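Local coordinates for protein amine Dehydrogenase (Pseudomonas putida, PDB 1JMX) that probably passes electrons through two covalently bound c-type hemes, as the alpha subunit of a quinohemoprotein amine dehydrogenase, at residues Ala42-Gln45 and Val46-Leu50; Thr203-Gln206 and Gly207-Lys211; Gly216-Ala219 and Asp220-Phe224; Glu427-Asp430 and Val431-Gly435. All blocks are in the same frame, centred on the assembly; numbering follows the deposited sequence.

Contact 1 of 4, residues Ala42-Gln45 and Val46-Leu50. With HEC (heme c), chain F.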
loop_
_atom_site.group_PDB
_atom_site.type_symbol
_atom_site.label_atom_id
_atom_site.label_comp_id
_atom_site.label_asym_id
_atom_site.label_seq_id
_atom_site.Cartn_x
_atom_site.Cartn_y
_atom_site.Cartn_z
ATOM N N ALA A 42 2.651 19.064 -2.365
ATOM C CA ALA A 42 1.332 18.478 -2.559
ATOM C C ALA A 42 0.734 18.114 -1.198
ATOM O O ALA A 42 -0.476 18.191 -1.016
ATOM C CB ALA A 42 1.422 17.254 -3.435
ATOM N N ARG A 43 1.579 17.705 -0.253
ATOM C CA ARG A 43 1.100 17.364 1.086
ATOM C C ARG A 43 0.611 18.627 1.773
ATOM O O ARG A 43 -0.344 18.588 2.530
ATOM C CB ARG A 43 2.194 16.713 1.940
ATOM C CG ARG A 43 2.557 15.297 1.522
ATOM C CD ARG A 43 3.120 14.465 2.668
ATOM N NE ARG A 43 4.338 15.015 3.258
ATOM C CZ ARG A 43 4.356 15.801 4.327
ATOM N NH1 ARG A 43 3.222 16.142 4.920
ATOM N NH2 ARG A 43 5.507 16.200 4.838
ATOM N N MET A 44 1.277 19.742 1.497
ATOM C CA MET A 44 0.900 21.017 2.081
ATOM C C MET A 44 -0.504 21.418 1.641
ATOM O O MET A 44 -1.266 21.988 2.423
ATOM C CB MET A 44 1.898 22.104 1.691
ATOM C CG MET A 44 3.298 21.853 2.164
ATOM S SD MET A 44 3.384 21.578 3.935
ATOM C CE MET A 44 3.995 19.832 4.012
ATOM N N GLN A 45 -0.849 21.088 0.397
ATOM C CA GLN A 45 -2.157 21.416 -0.160
ATOM C C GLN A 45 -3.256 20.516 0.364
ATOM O O GLN A 45 -4.309 20.983 0.776
ATOM C CB GLN A 45 -2.132 21.295 -1.673
ATOM C CG GLN A 45 -1.150 22.198 -2.365
ATOM C CD GLN A 45 -0.934 21.762 -3.779
ATOM O OE1 GLN A 45 0.039 21.080 -4.082
ATOM N NE2 GLN A 45 -1.875 22.096 -4.650
ATOM N N VAL A 46 -2.999 19.220 0.332
ATOM C CA VAL A 46 -3.953 18.213 0.772
ATOM C C VAL A 46 -4.176 18.191 2.289
ATOM O O VAL A 46 -5.312 18.177 2.755
ATOM C CB VAL A 46 -3.510 16.808 0.244
ATOM C CG1 VAL A 46 -4.171 15.690 1.010
ATOM C CG2 VAL A 46 -3.830 16.690 -1.235
ATOM N N MET A 47 -3.085 18.249 3.046
ATOM C CA MET A 47 -3.142 18.193 4.501
ATOM C C MET A 47 -3.289 19.517 5.222
ATOM O O MET A 47 -4.060 19.616 6.170
ATOM C CB MET A 47 -1.896 17.495 5.048
ATOM C CG MET A 47 -1.728 16.065 4.580
ATOM S SD MET A 47 -0.247 15.262 5.220
ATOM C CE MET A 47 -0.394 13.665 4.374
ATOM N N HIS A 48 -2.565 20.534 4.765
ATOM C CA HIS A 48 -2.575 21.832 5.434
ATOM C C HIS A 48 -3.267 23.016 4.761
ATOM O O HIS A 48 -3.092 24.152 5.200
ATOM C CB HIS A 48 -1.145 22.200 5.827
ATOM C CG HIS A 48 -0.434 21.107 6.553
ATOM N ND1 HIS A 48 -0.955 20.504 7.677
ATOM C CD2 HIS A 48 0.730 20.470 6.290
ATOM C CE1 HIS A 48 -0.143 19.543 8.073
ATOM N NE2 HIS A 48 0.887 19.503 7.248
ATOM N N GLY A 49 -4.021 22.753 3.695
ATOM C CA GLY A 49 -4.750 23.810 3.013
ATOM C C GLY A 49 -4.020 24.855 2.183
ATOM O O GLY A 49 -4.621 25.867 1.832
ATOM N N LEU A 50 -2.752 24.623 1.852
ATOM C CA LEU A 50 -1.980 25.564 1.037
ATOM C C LEU A 50 -2.684 25.814 -0.302
ATOM O O LEU A 50 -3.137 24.880 -0.960
ATOM C CB LEU A 50 -0.582 24.998 0.756
ATOM C CG LEU A 50 0.624 25.889 0.414
ATOM C CD1 LEU A 50 1.459 25.158 -0.609
ATOM C CD2 LEU A 50 0.237 27.249 -0.116
HETATM FE FE HEC F . 4.920 23.144 5.036
HETATM C CHA HEC F . 6.061 20.616 6.952
HETATM C CHB HEC F . 7.434 22.624 2.834
HETATM C CHC HEC F . 3.771 25.721 3.112
HETATM C CHD HEC F . 2.373 23.686 7.271
HETATM N NA HEC F . 6.421 21.892 4.920
HETATM C C1A HEC F . 6.762 20.896 5.798
HETATM C C2A HEC F . 7.954 20.185 5.354
HETATM C C3A HEC F . 8.330 20.755 4.199
HETATM C C4A HEC F . 7.380 21.812 3.927
HETATM C CMA HEC F . 9.523 20.361 3.351
HETATM C CAA HEC F . 8.617 19.031 6.071
HETATM C CBA HEC F . 8.135 17.730 5.469
HETATM C CGA HEC F . 8.742 16.506 6.127
HETATM O O1A HEC F . 9.546 16.644 7.064
HETATM O O2A HEC F . 8.406 15.387 5.696
HETATM N NB HEC F . 5.469 23.984 3.349
HETATM C C1B HEC F . 6.557 23.643 2.541
HETATM C C2B HEC F . 6.686 24.466 1.385
HETATM C C3B HEC F . 5.653 25.356 1.468
HETATM C C4B HEC F . 4.898 25.049 2.674
HETATM C CMB HEC F . 7.779 24.357 0.300
HETATM C CAB HEC F . 5.417 26.450 0.445
HETATM C CBB HEC F . 4.630 26.120 -0.827
HETATM N NC HEC F . 3.398 24.421 5.165
HETATM C C1C HEC F . 3.067 25.432 4.271
HETATM C C2C HEC F . 1.897 26.159 4.693
HETATM C C3C HEC F . 1.510 25.614 5.850
HETATM C C4C HEC F . 2.437 24.517 6.147
HETATM C CMC HEC F . 1.259 27.332 3.949
HETATM C CAC HEC F . 0.469 26.231 6.771
HETATM C CBC HEC F . -1.014 25.962 6.604
HETATM N ND HEC F . 4.330 22.325 6.752
HETATM C C1D HEC F . 3.260 22.655 7.555
HETATM C C2D HEC F . 3.181 21.791 8.740
HETATM C C3D HEC F . 4.236 20.935 8.616
HETATM C C4D HEC F . 4.921 21.279 7.405
HETATM C CMD HEC F . 2.135 21.850 9.861
HETATM C CAD HEC F . 4.663 19.806 9.552
HETATM C CBD HEC F . 3.962 18.471 9.347
HETATM C CGD HEC F . 4.132 17.917 7.953
HETATM O O1D HEC F . 3.172 17.935 7.180
HETATM O O2D HEC F . 5.230 17.452 7.614
HETATM O O HOH W 1 -3.830 24.396 -3.824
HETATM O O HOH W 2 -5.239 23.125 -0.714
#

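Contact 2 of 4, residues Thr203-Gln206 and Gly207-Lys211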
loop_
_atom_site.group_PDB
_atom_site.type_symbol
_atom_site.label_atom_id
_atom_site.label_comp_id
_atom_site.label_asym_id
_atom_site.label_seq_id
_atom_site.Cartn_x
_atom_site.Cartn_y
_atom_site.Cartn_z
ATOM N N THR A 203 17.027 20.508 -28.482
ATOM C CA THR A 203 17.333 21.892 -28.838
ATOM C C THR A 203 16.915 22.749 -27.654
ATOM O O THR A 203 15.949 22.437 -26.970
ATOM C CB THR A 203 16.581 22.366 -30.128
ATOM O OG1 THR A 203 15.178 22.447 -29.871
ATOM C CG2 THR A 203 16.814 21.404 -31.292
ATOM N N PRO A 204 17.626 23.857 -27.407
ATOM C CA PRO A 204 17.299 24.740 -26.281
ATOM C C PRO A 204 15.963 25.473 -26.371
ATOM O O PRO A 204 15.327 25.560 -27.429
ATOM C CB PRO A 204 18.469 25.724 -26.276
ATOM C CG PRO A 204 18.765 25.873 -27.743
ATOM C CD PRO A 204 18.728 24.419 -28.209
ATOM N N ASP A 205 15.545 25.975 -25.220
ATOM C CA ASP A 205 14.313 26.733 -25.068
ATOM C C ASP A 205 14.576 27.628 -23.846
ATOM O O ASP A 205 15.730 27.794 -23.428
ATOM C CB ASP A 205 13.135 25.781 -24.815
ATOM C CG ASP A 205 11.794 26.380 -25.207
ATOM O OD1 ASP A 205 10.755 25.783 -24.856
ATOM O OD2 ASP A 205 11.765 27.441 -25.875
ATOM N N GLN A 206 13.524 28.194 -23.271
ATOM C CA GLN A 206 13.664 29.061 -22.104
ATOM C C GLN A 206 14.330 28.395 -20.889
ATOM O O GLN A 206 13.832 27.390 -20.378
ATOM C CB GLN A 206 12.281 29.587 -21.695
ATOM C CG GLN A 206 11.211 28.475 -21.563
ATOM C CD GLN A 206 10.437 28.503 -20.234
ATOM O OE1 GLN A 206 9.272 28.931 -20.190
ATOM N NE2 GLN A 206 11.072 28.013 -19.153
ATOM N N GLY A 207 15.453 28.953 -20.439
ATOM C CA GLY A 207 16.145 28.441 -19.259
ATOM C C GLY A 207 16.716 27.030 -19.278
ATOM O O GLY A 207 17.649 26.742 -20.028
ATOM N N ASP A 208 16.228 26.176 -18.377
ATOM C CA ASP A 208 16.684 24.780 -18.302
ATOM C C ASP A 208 15.712 23.811 -18.964
ATOM O O ASP A 208 15.715 22.617 -18.669
ATOM C CB ASP A 208 16.937 24.358 -16.851
ATOM C CG ASP A 208 18.181 24.997 -16.259
ATOM O OD1 ASP A 208 18.361 24.917 -15.022
ATOM O OD2 ASP A 208 18.986 25.571 -17.028
ATOM N N THR A 209 14.866 24.340 -19.842
ATOM C CA THR A 209 13.900 23.531 -20.572
ATOM C C THR A 209 14.415 23.352 -22.008
ATOM O O THR A 209 15.285 24.102 -22.465
ATOM C CB THR A 209 12.498 24.182 -20.577
ATOM O OG1 THR A 209 12.506 25.335 -21.418
ATOM C CG2 THR A 209 12.101 24.611 -19.181
ATOM N N PHE A 210 13.890 22.351 -22.710
ATOM C CA PHE A 210 14.318 22.061 -24.073
ATOM C C PHE A 210 13.156 21.560 -24.902
ATOM O O PHE A 210 12.104 21.185 -24.369
ATOM C CB PHE A 210 15.371 20.938 -24.096
ATOM C CG PHE A 210 16.550 21.161 -23.192
ATOM C CD1 PHE A 210 17.690 21.810 -23.659
ATOM C CD2 PHE A 210 16.537 20.688 -21.879
ATOM C CE1 PHE A 210 18.795 21.986 -22.837
ATOM C CE2 PHE A 210 17.641 20.860 -21.046
ATOM C CZ PHE A 210 18.770 21.507 -21.523
ATOM N N LYS A 211 13.362 21.577 -26.217
ATOM C CA LYS A 211 12.409 21.047 -27.188
ATOM C C LYS A 211 13.038 19.691 -27.497
ATOM O O LYS A 211 14.266 19.572 -27.547
ATOM C CB LYS A 211 12.362 21.897 -28.461
ATOM C CG LYS A 211 11.688 23.259 -28.308
ATOM C CD LYS A 211 11.453 23.871 -29.688
ATOM C CE LYS A 211 10.784 25.245 -29.625
ATOM N NZ LYS A 211 10.527 25.799 -31.001
#

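Contact 3 of 4, residues Gly216-Ala219 and Asp220-Phe224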
loop_
_atom_site.group_PDB
_atom_site.type_symbol
_atom_site.label_atom_id
_atom_site.label_comp_id
_atom_site.label_asym_id
_atom_site.label_seq_id
_atom_site.Cartn_x
_atom_site.Cartn_y
_atom_site.Cartn_z
ATOM N N GLY A 216 12.791 7.320 -34.561
ATOM C CA GLY A 216 13.287 5.959 -34.586
ATOM C C GLY A 216 12.208 4.934 -34.857
ATOM O O GLY A 216 11.172 5.241 -35.445
ATOM N N ALA A 217 12.459 3.703 -34.433
ATOM C CA ALA A 217 11.503 2.624 -34.627
ATOM C C ALA A 217 11.898 1.441 -33.779
ATOM O O ALA A 217 13.005 1.390 -33.243
ATOM C CB ALA A 217 11.462 2.212 -36.096
ATOM N N TYR A 218 10.965 0.505 -33.629
ATOM C CA TYR A 218 11.212 -0.718 -32.882
ATOM C C TYR A 218 11.792 -1.718 -33.865
ATOM O O TYR A 218 11.752 -1.494 -35.079
ATOM C CB TYR A 218 9.917 -1.265 -32.295
ATOM C CG TYR A 218 9.411 -0.502 -31.093
ATOM C CD1 TYR A 218 9.730 -0.919 -29.800
ATOM C CD2 TYR A 218 8.579 0.605 -31.242
ATOM C CE1 TYR A 218 9.230 -0.259 -28.687
ATOM C CE2 TYR A 218 8.068 1.272 -30.136
ATOM C CZ TYR A 218 8.399 0.835 -28.862
ATOM O OH TYR A 218 7.898 1.495 -27.758
ATOM N N ALA A 219 12.335 -2.813 -33.344
ATOM C CA ALA A 219 12.924 -3.841 -34.185
ATOM C C ALA A 219 11.886 -4.484 -35.107
ATOM O O ALA A 219 12.237 -4.981 -36.182
ATOM C CB ALA A 219 13.598 -4.895 -33.330
ATOM N N ASP A 220 10.612 -4.429 -34.712
ATOM C CA ASP A 220 9.537 -5.020 -35.511
ATOM C C ASP A 220 8.961 -4.101 -36.601
ATOM O O ASP A 220 7.980 -4.453 -37.270
ATOM C CB ASP A 220 8.409 -5.522 -34.600
ATOM C CG ASP A 220 7.634 -4.397 -33.951
ATOM O OD1 ASP A 220 6.581 -4.673 -33.335
ATOM O OD2 ASP A 220 8.077 -3.237 -34.054
ATOM N N GLY A 221 9.532 -2.909 -36.746
ATOM C CA GLY A 221 9.060 -1.988 -37.769
ATOM C C GLY A 221 8.052 -0.930 -37.349
ATOM O O GLY A 221 7.730 -0.044 -38.151
ATOM N N THR A 222 7.504 -1.041 -36.138
ATOM C CA THR A 222 6.547 -0.048 -35.653
ATOM C C THR A 222 7.362 1.229 -35.354
ATOM O O THR A 222 8.437 1.172 -34.754
ATOM C CB THR A 222 5.753 -0.570 -34.405
ATOM O OG1 THR A 222 4.828 0.424 -33.940
ATOM C CG2 THR A 222 6.664 -0.875 -33.296
ATOM N N PRO A 223 6.894 2.391 -35.843
ATOM C CA PRO A 223 7.570 3.674 -35.648
ATOM C C PRO A 223 7.685 4.171 -34.210
ATOM O O PRO A 223 6.857 3.857 -33.354
ATOM C CB PRO A 223 6.712 4.636 -36.479
ATOM C CG PRO A 223 6.114 3.758 -37.520
ATOM C CD PRO A 223 5.717 2.564 -36.709
ATOM N N PHE A 224 8.716 4.974 -33.973
ATOM C CA PHE A 224 8.939 5.578 -32.671
ATOM C C PHE A 224 9.349 7.034 -32.910
ATOM O O PHE A 224 10.493 7.434 -32.684
ATOM C CB PHE A 224 10.005 4.820 -31.871
ATOM C CG PHE A 224 9.994 5.142 -30.401
ATOM C CD1 PHE A 224 8.942 4.722 -29.596
ATOM C CD2 PHE A 224 11.015 5.889 -29.829
ATOM C CE1 PHE A 224 8.899 5.042 -28.235
ATOM C CE2 PHE A 224 10.989 6.219 -28.466
ATOM C CZ PHE A 224 9.923 5.792 -27.667
#

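Contact 4 of 4, residues Glu427-Asp430 and Val431-Gly435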
loop_
_atom_site.group_PDB
_atom_site.type_symbol
_atom_site.label_atom_id
_atom_site.label_comp_id
_atom_site.label_asym_id
_atom_site.label_seq_id
_atom_site.Cartn_x
_atom_site.Cartn_y
_atom_site.Cartn_z
ATOM N N GLU A 427 -9.587 -23.980 -7.641
ATOM C CA GLU A 427 -10.916 -23.991 -7.027
ATOM C C GLU A 427 -11.718 -22.701 -7.290
ATOM O O GLU A 427 -12.920 -22.759 -7.558
ATOM C CB GLU A 427 -10.755 -24.237 -5.519
ATOM C CG GLU A 427 -11.965 -24.855 -4.798
ATOM C CD GLU A 427 -12.797 -23.836 -4.005
ATOM O OE1 GLU A 427 -12.198 -22.958 -3.321
ATOM O OE2 GLU A 427 -14.056 -23.928 -4.057
ATOM N N ASP A 428 -11.050 -21.548 -7.243
ATOM C CA ASP A 428 -11.712 -20.256 -7.471
ATOM C C ASP A 428 -11.823 -19.855 -8.945
ATOM O O ASP A 428 -12.367 -18.799 -9.269
ATOM C CB ASP A 428 -10.988 -19.138 -6.719
ATOM C CG ASP A 428 -11.054 -19.293 -5.208
ATOM O OD1 ASP A 428 -12.006 -19.924 -4.682
ATOM O OD2 ASP A 428 -10.144 -18.756 -4.540
ATOM N N GLU A 429 -11.278 -20.676 -9.836
ATOM C CA GLU A 429 -11.330 -20.389 -11.266
ATOM C C GLU A 429 -10.662 -19.057 -11.622
ATOM O O GLU A 429 -11.203 -18.271 -12.400
ATOM C CB GLU A 429 -12.780 -20.379 -11.747
ATOM C CG GLU A 429 -13.552 -21.654 -11.436
ATOM C CD GLU A 429 -14.872 -21.706 -12.168
ATOM O OE1 GLU A 429 -15.767 -20.885 -11.864
ATOM O OE2 GLU A 429 -15.012 -22.562 -13.067
ATOM N N ASP A 430 -9.476 -18.830 -11.062
ATOM C CA ASP A 430 -8.708 -17.610 -11.298
ATOM C C ASP A 430 -8.325 -17.371 -12.754
ATOM O O ASP A 430 -8.382 -16.243 -13.236
ATOM C CB ASP A 430 -7.435 -17.614 -10.449
ATOM C CG ASP A 430 -7.700 -17.307 -8.986
ATOM O OD1 ASP A 430 -8.861 -17.085 -8.597
ATOM O OD2 ASP A 430 -6.722 -17.276 -8.223
ATOM N N VAL A 431 -7.904 -18.430 -13.439
ATOM C CA VAL A 431 -7.493 -18.343 -14.839
ATOM C C VAL A 431 -8.624 -17.878 -15.753
ATOM O O VAL A 431 -8.382 -17.351 -16.834
ATOM C CB VAL A 431 -6.927 -19.702 -15.315
ATOM C CG1 VAL A 431 -6.885 -19.787 -16.835
ATOM C CG2 VAL A 431 -5.548 -19.889 -14.761
ATOM N N LYS A 432 -9.858 -18.032 -15.295
ATOM C CA LYS A 432 -11.022 -17.639 -16.078
ATOM C C LYS A 432 -11.457 -16.193 -15.856
ATOM O O LYS A 432 -11.971 -15.540 -16.767
ATOM C CB LYS A 432 -12.182 -18.578 -15.753
ATOM C CG LYS A 432 -13.487 -18.250 -16.451
ATOM C CD LYS A 432 -14.514 -19.319 -16.139
ATOM C CE LYS A 432 -15.884 -18.956 -16.683
ATOM N NZ LYS A 432 -16.891 -20.002 -16.303
ATOM N N PHE A 433 -11.239 -15.694 -14.644
ATOM C CA PHE A 433 -11.650 -14.344 -14.297
ATOM C C PHE A 433 -10.545 -13.300 -14.201
ATOM O O PHE A 433 -10.783 -12.131 -14.480
ATOM C CB PHE A 433 -12.427 -14.375 -12.980
ATOM C CG PHE A 433 -13.674 -15.219 -13.019
ATOM C CD1 PHE A 433 -13.730 -16.431 -12.338
ATOM C CD2 PHE A 433 -14.802 -14.786 -13.698
ATOM C CE1 PHE A 433 -14.900 -17.200 -12.331
ATOM C CE2 PHE A 433 -15.977 -15.544 -13.699
ATOM C CZ PHE A 433 -16.027 -16.754 -13.012
ATOM N N ALA A 434 -9.335 -13.724 -13.847
ATOM C CA ALA A 434 -8.207 -12.809 -13.662
ATOM C C ALA A 434 -7.859 -11.914 -14.843
ATOM O O ALA A 434 -7.365 -10.800 -14.658
ATOM C CB ALA A 434 -6.973 -13.571 -13.191
ATOM N N GLY A 435 -8.107 -12.400 -16.051
ATOM C CA GLY A 435 -7.811 -11.610 -17.229
ATOM C C GLY A 435 -7.419 -12.493 -18.393
ATOM O O GLY A 435 -7.690 -13.700 -18.376
#

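Contact 1 of 4, residues Ala42-Gln45 and Val46-Leu50
Arg43, Met44, Met47, His48 and Leu50 form a local contact between successive turns at the C-terminal end of helix 34-48, in the heme-binding domain, and most of it is organised around a heme c. Met44 is bent at its second torsion (chi2 -55°), which carries SD to the iron, at 2.5 Å from FE. His16 is the other axial ligand, and Cys12 and Cys15 hold the ring covalently: this is the CXXCH attachment with histidine-methionine ligation of many c-type cytochromes. One turn on, the His48 ring lies with one face toward the porphyrin edge near CMD, its opposite face toward Met47 CB, and Met44 SD at its rim. His48 NE2 donates to heme O1D at 2.8 Å (169°). Arg43 clamps the same propionate with two nitrogens: NH1 reaches O1D at 2.9 Å, almost straight (176°), and NH2 reaches O2D at 3.1 Å. O1D thus has two protein donors. Arg43 NH2 also bonds to a propionate of the second heme, Phe125 makes a cation-pi contact with the guanidinium, and Met47 SD takes a weak bond from Arg43 NH1 at 3.6 Å. The positive charge probably offsets that of the propionates. Gly49, with positive phi, turns the chain out of the helix, and Leu50 N bonds back to Met44 O at 3.1 Å. Leu50 CD1 then packs 3.8 Å from Met44 CB and also against heme CBB. Away from the heme, separate waters link Leu50 O to Gln45 O and to Gln45 NE2, while Gln45 OE1 accepts from Arg57.

Contact 2 of 4, residues Thr203-Gln206 and Gly207-Lys211
Backbone bonds between Thr203 and Lys211 close this hairpin: Thr203 N to Lys211 O is 3.1 Å and Lys211 N to Thr203 O is 2.8 Å, an antiparallel hydrogen-bonded pair joining strands 194-204 and 209-218. Pro204 and Phe210 form the next, non-hydrogen-bonded pair. A type II' turn runs from Gln206 to Thr209, with Gly207 at positive phi, where a side chain would clash with Gln206 O. That carbonyl is gripped twice from one face of its plane, by Thr209 N at 3.3 Å and by Thr209 OG1 at 2.7 Å. The hydroxyl gets there because OG1 sits between the backbone N and the carbonyl carbon (chi1 71°). Replacing Thr209 with a valine would probably leave Gln206 O with the longer amide bond alone and make the turn less firmly fixed.

Van der Waals contacts add to this: Thr209 CG2 lies 3.6 Å from Gln206 NE2, Thr203 OG1 is 3.2 Å from Lys211 CB, and the Phe210 ring sets its edge toward Thr203 O while packing on Pro181 and Leu232. Of the charged groups, Asp208 OD1 pairs with Lys62 on helix 54-67. Within the turn itself, cohesion therefore rests chiefly on polar bonds to main-chain atoms.

Contact 3 of 4, residues Gly216-Ala219 and Asp220-Phe224
Two buried rings meet obliquely beside a tight turn: those of Tyr218 and Phe224 have planes 84° apart and centroids 5.5 Å apart. Tyr218 CE2 comes 3.6 Å from Phe224 CD1, and Tyr218 OH runs past Phe224 CE1 at 3.7 Å, so the CE2 and OH end of the phenol meets the CD1-CE1 side of the phenyl ring. Phe224 reaches this place with CG anti to its own N (chi1 -163°). The Tyr218 ring is also bordered by Thr222, whose side chain runs alongside it in the same direction, and Thr222 O lies in the ring plane at its rim, 3.6 Å from CD2. That same oxygen takes the straightest bond of the contact, from Tyr218 N at 2.8 Å (172°). The turn belongs to the hairpin of strands 209-218 and 223-233, neighbours in the antiparallel eight-stranded barrel of this region. It is a type I beta turn from Tyr218 to Gly221, closed by Gly221 N to Tyr218 O at 3.1 Å. Gly221 adopts positive phi, where a side chain would jam against the preceding carbonyl. An Asx turn overlaps its second half, Thr222 N donating to Asp220 OD2, although the position of that oxygen is less certain. Farther along, Gly216 and Phe224 pair loosely, with Phe224 N 2.9 Å from Gly216 O, and Gly216 N bonds to Asn225 OD1. Ala217 faces Pro223 in a non-hydrogen-bonded pair. Lys193 makes a cation-pi contact with the Tyr218 ring, while Val196 of strand 194-204 packs against both Tyr218 and Phe224.

Contact 4 of 4, residues Glu427-Asp430 and Val431-Gly435
Asp430 O is gripped by two amides of the following turn: Ala434 N at 2.8 Å (160°) and, weakly, Phe433 N at 3.2 Å. They belong to the one-turn helix 430-433, with Glu429 at its N-cap position; the same residue, at positive phi, ends helix 423-427 in a Schellman motif, so Glu429 serves both the end of one short helix and the start of the next. Glu429 O in turn accepts from Lys432 N at 3.2 Å, and a weak bond from Phe433 N. Both carboxylate oxygens of Asp430 are engaged beyond the turn, OD1 in a salt bridge with Arg454 and OD2 by Asn463 N.

The Phe433 ring turns back toward this junction, CD1 lying 3.1 Å from Glu429 O and CE1 3.9 Å from Glu429 CB. The carboxylate of Glu429 is turned 69° from the ring plane, and Lys432 CD sits over one ring face, offset toward the rim. An alanine at Phe433 would remove these ring contacts, and the Glu429 side chain would probably be freer to turn, with a gap opened beside Arg454 and Asn460. Glu429 OE2 and Lys432 NZ remain 4.5 Å apart, too far for a salt bridge.

In the fold
No two of the four contacts touch, and each joins adjacent parts of the chain. Contact 1 alone meets a heme; the other three lie away from the heme sites. Contacts 2 and 3 share strand 209-218 and sit at its two ends within the same barrel, their centres about 27 Å apart. Contact 2 is the nearer of this pair to contact 1, about 20 Å between nearest atoms against 28 Å for contact 3, and Asp208 in its turn is bridged to Lys62 of the heme-binding domain. Contact 4, in domain IV, lies about 50 Å from contact 2 between centres, the two being on opposite sides of the chain's centre.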